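Local coordinates for histone-lysine N-methyltransferase SETMAR (PDB 3F2K), which methylates histone H3 and, with a DNA-binding mariner transposase domain, the part described here, takes part in DNA double-strand break repair, at residues Asp160-His171 and Phe202-Arg213. Sequence-based numbering, arbitrary orientation. Where two conformers were deposited one is given.
Sequences DLLPTNYHVFKH and FYATGINQLISR
Tyr166 and His167 of segment 160-171 each donate to a backbone carbonyl of helix 202-213, a compact example of how two helices of an RNase H-like transposase core can satisfy buried polar groups. The helices run roughly antiparallel: the axes of the two segments approach to 9.2 Å, with their N-to-C directions 143° apart, and His167 and Gly206 come together where the second has no side chain. There the CA of Gly206 lies over the imidazole face in a CH-pi contact.

The Tyr166 hydroxyl donates a hydrogen bond to Gly206 O, OH to O 2.7 Å, approaching almost head-on to the carbonyl. The kink in the helix probably helps to leave this carbonyl to the phenol, since Leu210 N bonds to Ile207 O instead. With CG between the backbone N and carbonyl carbon (chi1 70°), the phenol ring fits as a knob among Gly206, Gln209, Leu210 and Arg213. The Arg213 guanidinium lies flat on one ring face, planes 6° apart, while its NH1 reaches Asp160 O at 2.9 Å. The Asp160 carboxylate is paired with Arg14 of helix 8-27. A leucine in place of Tyr166 would probably leave Gly206 O without its hydroxyl donor and deprive the Arg213 guanidinium of its aromatic platform.

His167 uses both ring nitrogens. Its NE2 donates to Phe202 O, from above the carbonyl plane, and also lies over the Phe202 ring in an offset stack; His171 extends the aromatic cluster, receiving the Phe202 edge on its face. Asn165, on the same helix, donates to the magnesium ligand Asp38, so the helix that carries this packing also borders the metal site. At the other ring nitrogen, a water 2.7 Å from His167 ND1 accepts from Lys170 NZ and donates to Gln209 OE1.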
loop_
_atom_site.group_PDB
_atom_site.type_symbol
_atom_site.label_atom_id
_atom_site.label_comp_id
_atom_site.label_asym_id
_atom_site.label_seq_id
_atom_site.Cartn_x
_atom_site.Cartn_y
_atom_site.Cartn_z
ATOM N N ASP A 160 -0.834 3.453 -10.196
ATOM C CA ASP A 160 -1.101 4.895 -10.090
ATOM C C ASP A 160 -2.337 5.156 -9.202
ATOM O O ASP A 160 -2.730 6.333 -8.980
ATOM C CB ASP A 160 -1.345 5.521 -11.506
ATOM C CG ASP A 160 -2.404 4.788 -12.325
ATOM O OD1 ASP A 160 -2.704 3.605 -12.022
ATOM O OD2 ASP A 160 -2.936 5.395 -13.328
ATOM N N LEU A 161 -3.028 4.062 -8.839
ATOM C CA LEU A 161 -4.208 4.142 -7.947
ATOM C C LEU A 161 -3.915 3.448 -6.588
ATOM O O LEU A 161 -4.806 3.314 -5.756
ATOM C CB LEU A 161 -5.449 3.541 -8.590
ATOM C CG LEU A 161 -5.888 4.254 -9.900
ATOM C CD1 LEU A 161 -7.172 3.516 -10.434
ATOM C CD2 LEU A 161 -6.097 5.772 -9.766
ATOM N N LEU A 162 -2.656 3.083 -6.368
ATOM C CA LEU A 162 -2.261 2.288 -5.189
ATOM C C LEU A 162 -1.376 3.250 -4.386
ATOM O O LEU A 162 -0.268 3.495 -4.780
ATOM C CB LEU A 162 -1.454 1.049 -5.682
ATOM C CG LEU A 162 -1.117 -0.041 -4.690
ATOM C CD1 LEU A 162 -2.392 -0.705 -4.069
ATOM C CD2 LEU A 162 -0.195 -1.089 -5.386
ATOM N N PRO A 163 -1.868 3.839 -3.302
ATOM C CA PRO A 163 -1.055 4.882 -2.662
ATOM C C PRO A 163 0.351 4.511 -2.162
ATOM O O PRO A 163 1.219 5.391 -2.119
ATOM C CB PRO A 163 -1.949 5.424 -1.512
ATOM C CG PRO A 163 -3.399 5.041 -1.974
ATOM C CD PRO A 163 -3.203 3.661 -2.655
ATOM N N THR A 164 0.591 3.254 -1.758
ATOM C CA THR A 164 1.908 2.940 -1.301
ATOM C C THR A 164 2.870 3.135 -2.469
ATOM O O THR A 164 3.995 3.589 -2.293
ATOM C CB THR A 164 2.012 1.515 -0.774
ATOM O OG1 THR A 164 0.998 1.359 0.233
ATOM C CG2 THR A 164 3.417 1.235 -0.185
ATOM N N ASN A 165 2.387 2.796 -3.656
ATOM C CA ASN A 165 3.246 2.889 -4.826
ATOM C C ASN A 165 3.411 4.353 -5.324
ATOM O O ASN A 165 4.551 4.833 -5.447
ATOM C CB ASN A 165 2.673 1.968 -5.900
ATOM C CG ASN A 165 3.713 1.548 -6.846
ATOM O OD1 ASN A 165 4.004 2.268 -7.777
ATOM N ND2 ASN A 165 4.300 0.386 -6.597
ATOM N N TYR A 166 2.312 5.066 -5.556
ATOM C CA TYR A 166 2.415 6.426 -6.128
ATOM C C TYR A 166 2.917 7.507 -5.135
ATOM O O TYR A 166 3.472 8.529 -5.541
ATOM C CB TYR A 166 1.150 6.876 -6.828
ATOM C CG TYR A 166 -0.060 7.183 -5.956
ATOM C CD1 TYR A 166 -0.052 8.292 -5.034
ATOM C CD2 TYR A 166 -1.208 6.393 -6.028
ATOM C CE1 TYR A 166 -1.196 8.602 -4.291
ATOM C CE2 TYR A 166 -2.341 6.683 -5.299
ATOM C CZ TYR A 166 -2.316 7.752 -4.405
ATOM O OH TYR A 166 -3.456 7.958 -3.695
ATOM N N HIS A 167 2.805 7.210 -3.836
ATOM C CA HIS A 167 3.194 8.165 -2.798
ATOM C C HIS A 167 4.422 7.693 -2.025
ATOM O O HIS A 167 5.538 8.260 -2.187
ATOM C CB HIS A 167 2.025 8.421 -1.807
ATOM C CG HIS A 167 2.324 9.514 -0.834
ATOM N ND1 HIS A 167 2.613 10.801 -1.263
ATOM C CD2 HIS A 167 2.349 9.540 0.527
ATOM C CE1 HIS A 167 2.869 11.559 -0.190
ATOM N NE2 HIS A 167 2.691 10.818 0.901
ATOM N N VAL A 168 4.262 6.681 -1.175
ATOM C CA VAL A 168 5.401 6.272 -0.322
ATOM C C VAL A 168 6.611 5.842 -1.143
ATOM O O VAL A 168 7.748 6.313 -0.920
ATOM C CB VAL A 168 4.975 5.176 0.772
ATOM C CG1 VAL A 168 6.161 4.803 1.632
ATOM C CG2 VAL A 168 3.785 5.702 1.651
ATOM N N PHE A 169 6.386 4.966 -2.140
ATOM C CA PHE A 169 7.498 4.448 -2.902
ATOM C C PHE A 169 8.191 5.496 -3.776
ATOM O O PHE A 169 9.380 5.417 -3.989
ATOM C CB PHE A 169 7.096 3.171 -3.717
ATOM C CG PHE A 169 6.855 1.912 -2.811
ATOM C CD1 PHE A 169 7.330 1.887 -1.504
ATOM C CD2 PHE A 169 6.170 0.789 -3.271
ATOM C CE1 PHE A 169 7.097 0.781 -0.664
ATOM C CE2 PHE A 169 5.952 -0.353 -2.407
ATOM C CZ PHE A 169 6.407 -0.323 -1.133
ATOM N N LYS A 170 7.419 6.442 -4.283
ATOM C CA LYS A 170 7.972 7.544 -5.050
ATOM C C LYS A 170 8.981 8.325 -4.212
ATOM O O LYS A 170 10.152 8.519 -4.621
ATOM C CB LYS A 170 6.833 8.438 -5.524
ATOM C CG LYS A 170 7.250 9.807 -6.053
ATOM C CD LYS A 170 6.061 10.652 -6.419
ATOM C CE LYS A 170 5.098 10.938 -5.260
ATOM N NZ LYS A 170 3.740 11.474 -5.809
ATOM N N HIS A 171 8.568 8.693 -3.017
ATOM C CA HIS A 171 9.444 9.401 -2.088
ATOM C C HIS A 171 10.622 8.543 -1.566
ATOM O O HIS A 171 11.781 9.042 -1.397
ATOM C CB HIS A 171 8.641 9.947 -0.951
ATOM C CG HIS A 171 7.773 11.095 -1.349
ATOM N ND1 HIS A 171 8.291 12.335 -1.654
ATOM C CD2 HIS A 171 6.445 11.175 -1.587
ATOM C CE1 HIS A 171 7.312 13.151 -2.004
ATOM N NE2 HIS A 171 6.180 12.468 -1.991
ATOM N N PHE A 202 2.390 13.454 6.266
ATOM C CA PHE A 202 2.874 12.822 5.067
ATOM C C PHE A 202 1.936 11.740 4.534
ATOM O O PHE A 202 1.665 11.647 3.293
ATOM C CB PHE A 202 4.277 12.275 5.300
ATOM C CG PHE A 202 4.816 11.439 4.152
ATOM C CD1 PHE A 202 5.241 12.060 3.002
ATOM C CD2 PHE A 202 4.863 10.039 4.245
ATOM C CE1 PHE A 202 5.804 11.289 1.907
ATOM C CE2 PHE A 202 5.373 9.219 3.179
ATOM C CZ PHE A 202 5.816 9.855 1.977
ATOM N N TYR A 203 1.479 10.891 5.451
ATOM C CA TYR A 203 0.577 9.787 5.055
ATOM C C TYR A 203 -0.763 10.300 4.526
ATOM O O TYR A 203 -1.269 9.807 3.525
ATOM C CB TYR A 203 0.482 8.752 6.209
ATOM C CG TYR A 203 1.865 8.214 6.527
ATOM C CD1 TYR A 203 2.460 7.202 5.711
ATOM C CD2 TYR A 203 2.613 8.741 7.581
ATOM C CE1 TYR A 203 3.738 6.748 5.935
ATOM C CE2 TYR A 203 3.915 8.267 7.848
ATOM C CZ TYR A 203 4.450 7.250 7.015
ATOM O OH TYR A 203 5.671 6.747 7.238
ATOM N N ALA A 204 -1.299 11.321 5.181
ATOM C CA ALA A 204 -2.616 11.836 4.842
ATOM C C ALA A 204 -2.629 12.292 3.390
ATOM O O ALA A 204 -3.646 12.103 2.698
ATOM C CB ALA A 204 -2.988 12.972 5.764
ATOM N N THR A 205 -1.494 12.884 2.983
ATOM C CA THR A 205 -1.273 13.338 1.586
ATOM C C THR A 205 -1.553 12.208 0.602
ATOM O O THR A 205 -2.301 12.387 -0.357
ATOM C CB THR A 205 0.138 13.874 1.346
ATOM O OG1 THR A 205 0.436 14.952 2.248
ATOM C CG2 THR A 205 0.307 14.416 -0.095
ATOM N N GLY A 206 -0.883 11.066 0.799
ATOM C CA GLY A 206 -1.058 9.947 -0.109
ATOM C C GLY A 206 -2.492 9.454 -0.222
ATOM O O GLY A 206 -2.976 9.202 -1.323
ATOM N N ILE A 207 -3.142 9.312 0.934
ATOM C CA ILE A 207 -4.487 8.800 1.014
ATOM C C ILE A 207 -5.416 9.764 0.300
ATOM O O ILE A 207 -6.134 9.382 -0.622
ATOM C CB ILE A 207 -4.960 8.653 2.498
ATOM C CG1 ILE A 207 -4.087 7.619 3.197
ATOM C CG2 ILE A 207 -6.461 8.322 2.546
ATOM C CD1 ILE A 207 -4.275 6.215 2.679
ATOM N N ASN A 208 -5.357 11.012 0.732
ATOM C CA ASN A 208 -6.282 12.077 0.239
ATOM C C ASN A 208 -6.218 12.339 -1.290
ATOM O O ASN A 208 -7.246 12.629 -1.945
ATOM C CB ASN A 208 -6.160 13.299 1.155
ATOM C CG ASN A 208 -6.865 13.038 2.483
ATOM O OD1 ASN A 208 -8.095 12.879 2.509
ATOM N ND2 ASN A 208 -6.108 12.978 3.598
ATOM N N GLN A 209 -5.045 12.084 -1.844
ATOM C CA GLN A 209 -4.852 12.185 -3.308
ATOM C C GLN A 209 -5.718 11.204 -4.058
ATOM O O GLN A 209 -5.931 11.417 -5.225
ATOM C CB GLN A 209 -3.399 11.993 -3.685
ATOM C CG GLN A 209 -2.698 13.326 -3.514
ATOM C CD GLN A 209 -1.211 13.284 -3.760
ATOM O OE1 GLN A 209 -0.660 12.245 -4.037
ATOM N NE2 GLN A 209 -0.560 14.458 -3.662
ATOM N N LEU A 210 -6.223 10.134 -3.405
ATOM C CA LEU A 210 -7.052 9.183 -4.136
ATOM C C LEU A 210 -8.211 9.816 -4.900
ATOM O O LEU A 210 -8.540 9.352 -6.031
ATOM C CB LEU A 210 -7.639 8.070 -3.210
ATOM C CG LEU A 210 -6.682 6.986 -2.708
ATOM C CD1 LEU A 210 -7.354 6.181 -1.576
ATOM C CD2 LEU A 210 -6.344 6.031 -3.916
ATOM N N ILE A 211 -8.903 10.775 -4.278
ATOM C CA ILE A 211 -10.066 11.365 -4.932
ATOM C C ILE A 211 -9.679 12.007 -6.256
ATOM O O ILE A 211 -10.301 11.761 -7.315
ATOM C CB ILE A 211 -10.746 12.396 -4.040
ATOM C CG1 ILE A 211 -11.127 11.713 -2.727
ATOM C CG2 ILE A 211 -12.044 12.895 -4.719
ATOM C CD1 ILE A 211 -12.175 10.685 -2.992
ATOM N N SER A 212 -8.618 12.779 -6.206
ATOM C CA SER A 212 -8.142 13.450 -7.436
ATOM C C SER A 212 -7.674 12.450 -8.507
ATOM O O SER A 212 -7.946 12.649 -9.723
ATOM C CB SER A 212 -7.091 14.545 -7.126
ATOM O OG SER A 212 -5.907 14.001 -6.586
ATOM N N ARG A 213 -7.035 11.358 -8.085
ATOM C CA ARG A 213 -6.555 10.343 -9.014
ATOM C C ARG A 213 -7.707 9.506 -9.609
ATOM O O ARG A 213 -7.688 9.190 -10.835
ATOM C CB ARG A 213 -5.579 9.410 -8.327
ATOM C CG ARG A 213 -4.236 10.139 -8.093
ATOM C CD ARG A 213 -3.282 9.211 -7.433
ATOM N NE ARG A 213 -1.985 9.875 -7.343
ATOM C CZ ARG A 213 -0.941 9.632 -8.127
ATOM N NH1 ARG A 213 -0.993 8.682 -9.055
ATOM N NH2 ARG A 213 0.191 10.358 -7.964
HETATM O O HOH W 1 1.891 11.893 -3.656
#